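Local coordinates for neutral ceramidase (Pseudomonas aeruginosa, PDB 2ZWS), which catalyses zinc-dependent cleavage of the N-acyl linkage of ceramides to sphingosine and free fatty acid, and also the reverse synthesis, at residues R154-N159 against S199-H204; R158-L163 against N248-L253; N507-V512 against H548-L553. All coordinates share one frame; numbering follows the deposited sequence.

Interactions 1 and 2 are neighbours, their centres about 9 Å apart, and both use strand 157-159. On one side this strand packs against the loop that runs from strand 194-200 to zinc ligand His204; in interaction 2 it pairs with strand 249-251, which holds Ser250, the nucleophile by similarity. The two contacts also touch through His204 ND1 and Leu249 O, which joins the zinc ligand to the strand of the probable nucleophile within the N-terminal ceramidase region. Interaction 3 follows both along the chain and belongs to the C-terminal region. Its centre is about 35 Å from that of interaction 1 and about 36 Å from that of interaction 2, and it concerns loops remote from the zinc.

Interaction 1: R154-N159 against S199-H204; sequences RNASRN and SWFPVH. Unlike the reference sequence in segment 154-159: Ser157 (reference Asn). With ZN (zinc ion), chain B.
Ser157 and Val203 mark the closest backbone approach, with their CA atoms 5.8 Å apart, where strand 157-159 begins and segment 199-204 has already run past the end of strand 194-200. The backbones are not paired as strands here; the contact is made by side chains and a bridging water. Ala156 and Ser157 direct their CB atoms at the 199-204 segment, and Phe201 and Val203 reply, while the CB of Pro202 between them points to the side. Phe201 has CG anti to its backbone N (chi1 173°), and the far end of its ring reaches Ala156 and Ser157 obliquely: CE1 lies 4.0 Å from Ala156 CB and CZ 3.8 Å from Ser157 OG. In Val203 the branch anti to the backbone N, CG2, does the touching, 3.8 Å from Ser157 CB and equally near the carbonyl O of Ala156. The polar link is indirect. Ser157 OG donates to a water at 2.7 Å, and this water donates in turn to Pro202 O at 2.8 Å, bridging strand and loop. Gln276 of helix 265-286 packs on both Phe201 and Val203. His204, which follows Val203, binds zinc through NE2 at 2.1 Å, with a water ligand lying in its ring plane; His97, Glu411 and Tyr448 bind the same ion, and His204 ND1 is hydrogen-bonded to Leu249 O. Chemically, then, this is a small buried contact, largely van der Waals, with one water bridge that gives Ser157 OG and Pro202 O a partner each. The loop just ahead of the zinc ligand is seated on strand 157-159, while the bond from ND1 would help set the turn of the imidazole that presents NE2 to the metal.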
loop_
_atom_site.group_PDB
_atom_site.type_symbol
_atom_site.label_atom_id
_atom_site.label_comp_id
_atom_site.label_asym_id
_atom_site.label_seq_id
_atom_site.Cartn_x
_atom_site.Cartn_y
_atom_site.Cartn_z
ATOM N N ARG A 154 13.442 -16.683 -5.476
ATOM C CA ARG A 154 14.123 -17.340 -4.332
ATOM C C ARG A 154 14.697 -16.483 -3.196
ATOM O O ARG A 154 14.625 -16.874 -2.022
ATOM C CB ARG A 154 15.317 -18.180 -4.826
ATOM C CG ARG A 154 15.036 -19.221 -5.858
ATOM C CD ARG A 154 16.296 -20.085 -6.086
ATOM N NE ARG A 154 17.487 -19.356 -6.538
ATOM C CZ ARG A 154 17.703 -18.946 -7.787
ATOM N NH1 ARG A 154 16.814 -19.187 -8.750
ATOM N NH2 ARG A 154 18.829 -18.305 -8.084
ATOM N N ASN A 155 15.308 -15.362 -3.572
ATOM C CA ASN A 155 16.287 -14.614 -2.751
ATOM C C ASN A 155 15.798 -13.186 -2.373
ATOM O O ASN A 155 16.601 -12.316 -1.985
ATOM C CB ASN A 155 17.565 -14.510 -3.602
ATOM C CG ASN A 155 18.790 -14.055 -2.819
ATOM O OD1 ASN A 155 19.046 -14.514 -1.695
ATOM N ND2 ASN A 155 19.581 -13.177 -3.434
ATOM N N ALA A 156 14.495 -12.954 -2.479
ATOM C CA ALA A 156 13.945 -11.615 -2.184
ATOM C C ALA A 156 13.345 -11.499 -0.771
ATOM O O ALA A 156 13.181 -10.382 -0.251
ATOM C CB ALA A 156 12.912 -11.204 -3.261
ATOM N N SER A 157 13.001 -12.637 -0.159
ATOM C CA SER A 157 12.265 -12.666 1.104
ATOM C C SER A 157 12.811 -13.694 2.075
ATOM O O SER A 157 13.628 -14.557 1.709
ATOM C CB SER A 157 10.793 -12.991 0.849
ATOM O OG SER A 157 10.681 -14.239 0.180
ATOM N N ARG A 158 12.386 -13.583 3.325
ATOM C CA ARG A 158 12.752 -14.561 4.349
ATOM C C ARG A 158 11.630 -14.621 5.375
ATOM O O ARG A 158 10.916 -13.626 5.581
ATOM C CB ARG A 158 14.095 -14.210 5.000
ATOM C CG ARG A 158 14.093 -12.914 5.801
ATOM C CD ARG A 158 15.432 -12.688 6.524
ATOM N NE ARG A 158 15.582 -13.560 7.691
ATOM C CZ ARG A 158 15.041 -13.345 8.890
ATOM N NH1 ARG A 158 14.317 -12.258 9.127
ATOM N NH2 ARG A 158 15.234 -14.221 9.863
ATOM N N ASN A 159 11.455 -15.777 6.004
ATOM C CA ASN A 159 10.443 -15.892 7.024
ATOM C C ASN A 159 10.945 -15.319 8.336
ATOM O O ASN A 159 11.995 -15.729 8.842
ATOM C CB ASN A 159 10.037 -17.366 7.216
ATOM C CG ASN A 159 8.743 -17.509 7.976
ATOM O OD1 ASN A 159 8.640 -17.122 9.155
ATOM N ND2 ASN A 159 7.739 -18.100 7.319
ATOM N N SER A 199 1.879 -7.709 -10.685
ATOM C CA SER A 199 2.691 -8.790 -10.081
ATOM C C SER A 199 2.211 -9.053 -8.646
ATOM O O SER A 199 2.017 -8.103 -7.871
ATOM C CB SER A 199 4.175 -8.381 -10.038
ATOM O OG SER A 199 4.896 -9.084 -9.035
ATOM N N TRP A 200 1.999 -10.325 -8.291
ATOM C CA TRP A 200 1.656 -10.681 -6.901
ATOM C C TRP A 200 2.787 -11.512 -6.332
ATOM O O TRP A 200 3.157 -12.557 -6.891
ATOM C CB TRP A 200 0.385 -11.534 -6.820
ATOM C CG TRP A 200 -0.888 -10.798 -7.098
ATOM C CD1 TRP A 200 -1.668 -10.152 -6.187
ATOM C CD2 TRP A 200 -1.565 -10.682 -8.365
ATOM N NE1 TRP A 200 -2.780 -9.617 -6.799
ATOM C CE2 TRP A 200 -2.752 -9.931 -8.134
ATOM C CE3 TRP A 200 -1.294 -11.148 -9.673
ATOM C CZ2 TRP A 200 -3.668 -9.628 -9.148
ATOM C CZ3 TRP A 200 -2.216 -10.828 -10.702
ATOM C CH2 TRP A 200 -3.392 -10.069 -10.423
ATOM N N PHE A 201 3.342 -11.049 -5.225
ATOM C CA PHE A 201 4.450 -11.753 -4.569
ATOM C C PHE A 201 4.509 -11.282 -3.111
ATOM O O PHE A 201 4.443 -10.077 -2.872
ATOM C CB PHE A 201 5.788 -11.464 -5.264
ATOM C CG PHE A 201 6.967 -12.032 -4.538
ATOM C CD1 PHE A 201 7.806 -11.197 -3.810
ATOM C CD2 PHE A 201 7.269 -13.401 -4.607
ATOM C CE1 PHE A 201 8.899 -11.708 -3.106
ATOM C CE2 PHE A 201 8.368 -13.937 -3.887
ATOM C CZ PHE A 201 9.193 -13.086 -3.151
ATOM N N PRO A 202 4.604 -12.210 -2.138
ATOM C CA PRO A 202 4.560 -11.742 -0.739
ATOM C C PRO A 202 5.917 -11.390 -0.156
ATOM O O PRO A 202 6.817 -12.237 -0.101
ATOM C CB PRO A 202 3.959 -12.942 0.014
ATOM C CG PRO A 202 4.465 -14.164 -0.803
ATOM C CD PRO A 202 4.679 -13.686 -2.246
ATOM N N VAL A 203 6.046 -10.154 0.317
ATOM C CA VAL A 203 7.219 -9.719 1.078
ATOM C C VAL A 203 6.873 -8.386 1.730
ATOM O O VAL A 203 6.377 -7.500 1.036
ATOM C CB VAL A 203 8.512 -9.613 0.190
ATOM C CG1 VAL A 203 8.361 -8.578 -0.979
ATOM C CG2 VAL A 203 9.748 -9.330 1.072
ATOM N N HIS A 204 7.092 -8.264 3.040
ATOM C CA HIS A 204 6.861 -6.969 3.695
ATOM C C HIS A 204 7.604 -5.837 2.989
ATOM O O HIS A 204 8.781 -5.963 2.649
ATOM C CB HIS A 204 7.233 -6.984 5.183
ATOM C CG HIS A 204 6.084 -7.293 6.082
ATOM N ND1 HIS A 204 5.531 -8.558 6.178
ATOM C CD2 HIS A 204 5.377 -6.500 6.926
ATOM C CE1 HIS A 204 4.513 -8.513 7.028
ATOM N NE2 HIS A 204 4.397 -7.274 7.484
HETATM ZN ZN ZN B . 2.704 -6.379 8.376
HETATM O O HOH W 1 8.093 -14.700 -0.310
HETATM O O HOH W 2 3.467 -4.723 9.448
#

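Interaction 2: R158-L163 against N248-L253; sequences RNRSLL and NLSPNL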
loop_
_atom_site.group_PDB
_atom_site.type_symbol
_atom_site.label_atom_id
_atom_site.label_comp_id
_atom_site.label_asym_id
_atom_site.label_seq_id
_atom_site.Cartn_x
_atom_site.Cartn_y
_atom_site.Cartn_z
ATOM N N ARG A 158 12.386 -13.583 3.325
ATOM C CA ARG A 158 12.752 -14.561 4.349
ATOM C C ARG A 158 11.630 -14.621 5.375
ATOM O O ARG A 158 10.916 -13.626 5.581
ATOM C CB ARG A 158 14.095 -14.210 5.000
ATOM C CG ARG A 158 14.093 -12.914 5.801
ATOM C CD ARG A 158 15.432 -12.688 6.524
ATOM N NE ARG A 158 15.582 -13.560 7.691
ATOM C CZ ARG A 158 15.041 -13.345 8.890
ATOM N NH1 ARG A 158 14.317 -12.258 9.127
ATOM N NH2 ARG A 158 15.234 -14.221 9.863
ATOM N N ASN A 159 11.455 -15.777 6.004
ATOM C CA ASN A 159 10.443 -15.892 7.024
ATOM C C ASN A 159 10.945 -15.319 8.336
ATOM O O ASN A 159 11.995 -15.729 8.842
ATOM C CB ASN A 159 10.037 -17.366 7.216
ATOM C CG ASN A 159 8.743 -17.509 7.976
ATOM O OD1 ASN A 159 8.640 -17.122 9.155
ATOM N ND2 ASN A 159 7.739 -18.100 7.319
ATOM N N ARG A 160 10.166 -14.427 8.930
ATOM C CA ARG A 160 10.589 -13.751 10.165
ATOM C C ARG A 160 10.079 -14.436 11.429
ATOM O O ARG A 160 10.372 -14.011 12.554
ATOM C CB ARG A 160 10.162 -12.265 10.104
ATOM C CG ARG A 160 8.697 -12.081 10.207
ATOM C CD ARG A 160 8.276 -10.636 10.039
ATOM N NE ARG A 160 6.866 -10.492 10.377
ATOM C CZ ARG A 160 6.198 -9.336 10.312
ATOM N NH1 ARG A 160 6.808 -8.212 9.901
ATOM N NH2 ARG A 160 4.925 -9.303 10.668
ATOM N N SER A 161 9.286 -15.480 11.238
ATOM C CA SER A 161 8.738 -16.251 12.355
ATOM C C SER A 161 8.782 -17.734 12.014
ATOM O O SER A 161 7.747 -18.414 12.012
ATOM C CB SER A 161 7.310 -15.795 12.644
ATOM O OG SER A 161 7.375 -14.517 13.246
ATOM N N LEU A 162 9.992 -18.220 11.729
ATOM C CA LEU A 162 10.176 -19.575 11.221
ATOM C C LEU A 162 9.777 -20.649 12.242
ATOM O O LEU A 162 9.273 -21.709 11.867
ATOM C CB LEU A 162 11.605 -19.777 10.716
ATOM C CG LEU A 162 11.813 -21.009 9.817
ATOM C CD1 LEU A 162 10.765 -21.119 8.703
ATOM C CD2 LEU A 162 13.204 -20.996 9.219
ATOM N N LEU A 163 9.948 -20.355 13.522
ATOM C CA LEU A 163 9.596 -21.319 14.564
ATOM C C LEU A 163 8.113 -21.701 14.474
ATOM O O LEU A 163 7.762 -22.880 14.597
ATOM C CB LEU A 163 9.914 -20.724 15.933
ATOM C CG LEU A 163 9.575 -21.535 17.175
ATOM C CD1 LEU A 163 10.574 -21.136 18.226
ATOM C CD2 LEU A 163 8.160 -21.256 17.653
ATOM N N ASN A 248 4.176 -13.315 7.567
ATOM C CA ASN A 248 5.393 -13.712 8.267
ATOM C C ASN A 248 6.640 -13.616 7.386
ATOM O O ASN A 248 7.641 -14.285 7.641
ATOM C CB ASN A 248 5.263 -15.127 8.928
ATOM C CG ASN A 248 4.791 -16.213 7.940
ATOM O OD1 ASN A 248 4.446 -15.917 6.786
ATOM N ND2 ASN A 248 4.806 -17.482 8.385
ATOM N N LEU A 249 6.587 -12.747 6.364
ATOM C CA LEU A 249 7.682 -12.622 5.399
ATOM C C LEU A 249 8.277 -11.208 5.357
ATOM O O LEU A 249 7.567 -10.223 5.102
ATOM C CB LEU A 249 7.202 -12.998 3.992
ATOM C CG LEU A 249 6.844 -14.458 3.737
ATOM C CD1 LEU A 249 6.132 -14.570 2.397
ATOM C CD2 LEU A 249 8.113 -15.273 3.679
ATOM N N SER A 250 9.585 -11.147 5.555
ATOM C CA SER A 250 10.368 -9.915 5.509
ATOM C C SER A 250 11.251 -9.873 4.266
ATOM O O SER A 250 11.571 -10.919 3.665
ATOM C CB SER A 250 11.340 -9.890 6.693
ATOM O OG SER A 250 10.651 -9.789 7.918
ATOM N N PRO A 251 11.739 -8.677 3.904
ATOM C CA PRO A 251 12.768 -8.644 2.854
ATOM C C PRO A 251 13.974 -9.480 3.296
ATOM O O PRO A 251 14.346 -9.523 4.500
ATOM C CB PRO A 251 13.166 -7.162 2.785
ATOM C CG PRO A 251 11.962 -6.439 3.339
ATOM C CD PRO A 251 11.426 -7.330 4.431
ATOM N N ASN A 252 14.582 -10.148 2.336
ATOM C CA ASN A 252 15.832 -10.830 2.622
ATOM C C ASN A 252 16.919 -9.801 2.934
ATOM O O ASN A 252 16.836 -8.649 2.483
ATOM C CB ASN A 252 16.237 -11.634 1.400
ATOM C CG ASN A 252 17.400 -12.591 1.668
ATOM O OD1 ASN A 252 17.729 -12.926 2.829
ATOM N ND2 ASN A 252 18.062 -12.991 0.595
ATOM N N LEU A 253 17.933 -10.207 3.709
ATOM C CA LEU A 253 19.140 -9.397 3.867
ATOM C C LEU A 253 19.769 -9.056 2.529
ATOM O O LEU A 253 19.758 -9.873 1.598
ATOM C CB LEU A 253 20.161 -10.120 4.751
ATOM C CG LEU A 253 19.764 -10.363 6.191
ATOM C CD1 LEU A 253 20.890 -11.166 6.844
ATOM C CD2 LEU A 253 19.460 -9.071 6.952
HETATM O O HOH W 3 5.068 -17.955 11.229
#
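Arg158 and Ser250 form an antiparallel hydrogen-bonded pair. Arg158 N donates to Ser250 O, in the carbonyl plane, and Ser250 N returns a straighter bond to Arg158 O, each 2.8 Å long. A third backbone bond, Arg160 N to Asn248 O, continues the ladder past the strand end, with the donor tilted 32° from the carbonyl plane; Asn248 O also receives a CA-H contact from Asn159, at 3.3 Å between CA and O. Asn159 and Asn248 meet with amide planes 74° apart. Their ND2 atoms lie 3.2 Å from each other but, both being donors, do not bond; each has its own acceptor, Gly177 O for Asn159 ND2 and, for Asn248 ND2, a water that also donates to Ser161 O. Asn159 OD1 accepts from Ser161 N at 2.7 Å, an Asx turn, and Asn248 OD1 accepts from Val414 N. Arg160 has CG between its backbone N and carbonyl carbon (chi1 70°), and the chain, extended from CG to NE, passes Ser250 OG, the nucleophile by similarity, at 3.3 Å from CD. Arg160 NE makes a salt bridge with Glu461, which also holds Ser161 OG, and Arg160 NH2 bonds Tyr448 OH, linking the sheet to the zinc site. Arg158 instead lays CG against Pro251 O, 3.6 Å away. Strands 157-159 and 249-251 thus make a small two-stranded sheet: helix 162-165 starts just beyond the Asx turn, and helix 265-286 packs on Pro251 and Asn252.

Interaction 3: N507-V512 against H548-L553; sequences NFQTGV and HPKNDL. With FMT (formic acid), chain F.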
loop_
_atom_site.group_PDB
_atom_site.type_symbol
_atom_site.label_atom_id
_atom_site.label_comp_id
_atom_site.label_asym_id
_atom_site.label_seq_id
_atom_site.Cartn_x
_atom_site.Cartn_y
_atom_site.Cartn_z
ATOM N N ASN A 507 -8.727 13.305 17.286
ATOM C CA ASN A 507 -7.394 13.657 16.852
ATOM C C ASN A 507 -6.685 14.541 17.833
ATOM O O ASN A 507 -7.271 15.542 18.273
ATOM C CB ASN A 507 -7.449 14.418 15.533
ATOM C CG ASN A 507 -6.112 15.030 15.185
ATOM O OD1 ASN A 507 -5.121 14.321 15.107
ATOM N ND2 ASN A 507 -6.069 16.363 15.005
ATOM N N PHE A 508 -5.428 14.190 18.137
ATOM C CA PHE A 508 -4.586 14.988 19.040
ATOM C C PHE A 508 -3.313 15.516 18.382
ATOM O O PHE A 508 -2.485 16.149 19.023
ATOM C CB PHE A 508 -4.335 14.226 20.352
ATOM C CG PHE A 508 -5.564 14.085 21.169
ATOM C CD1 PHE A 508 -6.427 13.001 20.980
ATOM C CD2 PHE A 508 -5.889 15.047 22.117
ATOM C CE1 PHE A 508 -7.588 12.879 21.719
ATOM C CE2 PHE A 508 -7.051 14.925 22.861
ATOM C CZ PHE A 508 -7.896 13.828 22.668
ATOM N N GLN A 509 -3.213 15.341 17.061
ATOM C CA GLN A 509 -2.111 15.922 16.313
ATOM C C GLN A 509 -2.434 17.360 15.943
ATOM O O GLN A 509 -3.428 17.623 15.258
ATOM C CB GLN A 509 -1.842 15.105 15.042
ATOM C CG GLN A 509 -0.826 15.730 14.106
ATOM C CD GLN A 509 0.557 15.867 14.723
ATOM O OE1 GLN A 509 1.210 14.869 15.060
ATOM N NE2 GLN A 509 1.030 17.101 14.833
ATOM N N THR A 510 -1.589 18.294 16.390
ATOM C CA THR A 510 -1.777 19.704 16.091
ATOM C C THR A 510 -1.523 19.977 14.600
ATOM O O THR A 510 -0.805 19.234 13.941
ATOM C CB THR A 510 -0.841 20.554 16.988
ATOM O OG1 THR A 510 -0.869 20.048 18.334
ATOM C CG2 THR A 510 -1.262 21.996 17.015
ATOM N N GLY A 511 -2.105 21.051 14.070
ATOM C CA GLY A 511 -1.897 21.425 12.678
ATOM C C GLY A 511 -0.936 22.590 12.550
ATOM O O GLY A 511 -0.126 22.858 13.448
ATOM N N VAL A 512 -1.061 23.313 11.449
ATOM C CA VAL A 512 -0.202 24.451 11.158
ATOM C C VAL A 512 -0.819 25.703 11.757
ATOM O O VAL A 512 -1.927 26.079 11.389
ATOM C CB VAL A 512 -0.077 24.670 9.642
ATOM C CG1 VAL A 512 0.922 25.780 9.351
ATOM C CG2 VAL A 512 0.329 23.364 8.917
ATOM N N HIS A 548 4.976 25.232 5.492
ATOM C CA HIS A 548 4.627 23.872 5.894
ATOM C C HIS A 548 3.904 23.057 4.795
ATOM O O HIS A 548 2.888 23.500 4.281
ATOM C CB HIS A 548 3.719 23.953 7.107
ATOM C CG HIS A 548 3.792 22.749 7.986
ATOM N ND1 HIS A 548 3.515 21.471 7.536
ATOM C CD2 HIS A 548 4.138 22.620 9.289
ATOM C CE1 HIS A 548 3.669 20.618 8.533
ATOM N NE2 HIS A 548 4.052 21.289 9.606
ATOM N N PRO A 549 4.417 21.855 4.448
ATOM C CA PRO A 549 3.732 21.046 3.419
ATOM C C PRO A 549 2.321 20.584 3.822
ATOM O O PRO A 549 1.562 20.171 2.939
ATOM C CB PRO A 549 4.684 19.840 3.212
ATOM C CG PRO A 549 5.508 19.791 4.377
ATOM C CD PRO A 549 5.644 21.190 4.929
ATOM N N LYS A 550 1.963 20.641 5.120
ATOM C CA LYS A 550 0.552 20.349 5.508
ATOM C C LYS A 550 -0.418 21.341 4.877
ATOM O O LYS A 550 -1.615 21.049 4.756
ATOM C CB LYS A 550 0.317 20.370 7.025
ATOM C CG LYS A 550 0.648 19.091 7.742
ATOM C CD LYS A 550 0.444 19.235 9.274
ATOM C CE LYS A 550 0.653 17.890 9.916
ATOM N NZ LYS A 550 0.473 17.941 11.384
ATOM N N ASN A 551 0.085 22.503 4.477
ATOM C CA ASN A 551 -0.792 23.525 3.873
ATOM C C ASN A 551 -1.392 23.093 2.529
ATOM O O ASN A 551 -2.504 23.486 2.204
ATOM C CB ASN A 551 -0.042 24.835 3.655
ATOM C CG ASN A 551 0.299 25.546 4.942
ATOM O OD1 ASN A 551 -0.476 25.547 5.926
ATOM N ND2 ASN A 551 1.475 26.146 4.961
ATOM N N ASP A 552 -0.652 22.290 1.759
ATOM C CA ASP A 552 -1.107 21.820 0.448
ATOM C C ASP A 552 -0.279 20.579 0.094
ATOM O O ASP A 552 0.944 20.639 0.069
ATOM C CB ASP A 552 -0.955 22.918 -0.609
ATOM C CG ASP A 552 -1.716 22.621 -1.892
ATOM O OD1 ASP A 552 -1.586 21.508 -2.453
ATOM O OD2 ASP A 552 -2.477 23.513 -2.343
ATOM N N LEU A 553 -0.945 19.466 -0.200
ATOM C CA LEU A 553 -0.239 18.203 -0.540
ATOM C C LEU A 553 0.417 18.228 -1.895
ATOM O O LEU A 553 1.197 17.329 -2.246
ATOM C CB LEU A 553 -1.228 17.049 -0.535
ATOM C CG LEU A 553 -2.068 16.937 0.722
ATOM C CD1 LEU A 553 -2.967 15.711 0.656
ATOM C CD2 LEU A 553 -1.201 16.839 1.899
HETATM C C FMT F . -3.959 24.077 14.444
HETATM O O1 FMT F . -3.355 23.786 15.481
HETATM O O2 FMT F . -4.279 25.219 14.095
#
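Gln509, Thr510 and Val512 touch Lys550, His548 and Asn551 along a segment that opens with an Asx turn: Asn507 OD1 accepts from Gln509 N, which sits above the carbonyl plane, and Asn507 ND2 donates to Gln509 O. The Gln509 chain is bent at chi2 (62°), and its NE2 bonds Thr510 O on a lone pair, 3.0 Å long and nearly straight at 173°; its OE1 takes a bond from Lys32. Thr510 O has a second donor, the ammonium of Lys550, whose chain runs extended beyond CG and whose NZ reaches the carbonyl in a weak bond of 3.1 Å. NZ also serves Glu20 O. Gly511 N makes a weak bond to a formic acid, probably from the crystallisation liquor. Val512 then carries the apolar contact: Val512 CG2 lies over one face of the His548 imidazole in a CH-pi contact, 3.6 Å from His548 CG, and 3.5 Å from Lys550 CB, while Val512 CG1 lies 3.7 Å from Asn551 OD1. Asn551 ND2 bonds Asp515. The His548 ring is held by its two nitrogens, ND1 accepting from Lys550 N in the ring plane and NE2 bonded to Glu20. This is loop-to-loop packing at the rim of the C-terminal beta-sandwich, where residues 548-553 belong to the loop carrying the chain from strand 539-545 in one sheet to strand 560-566 in the other.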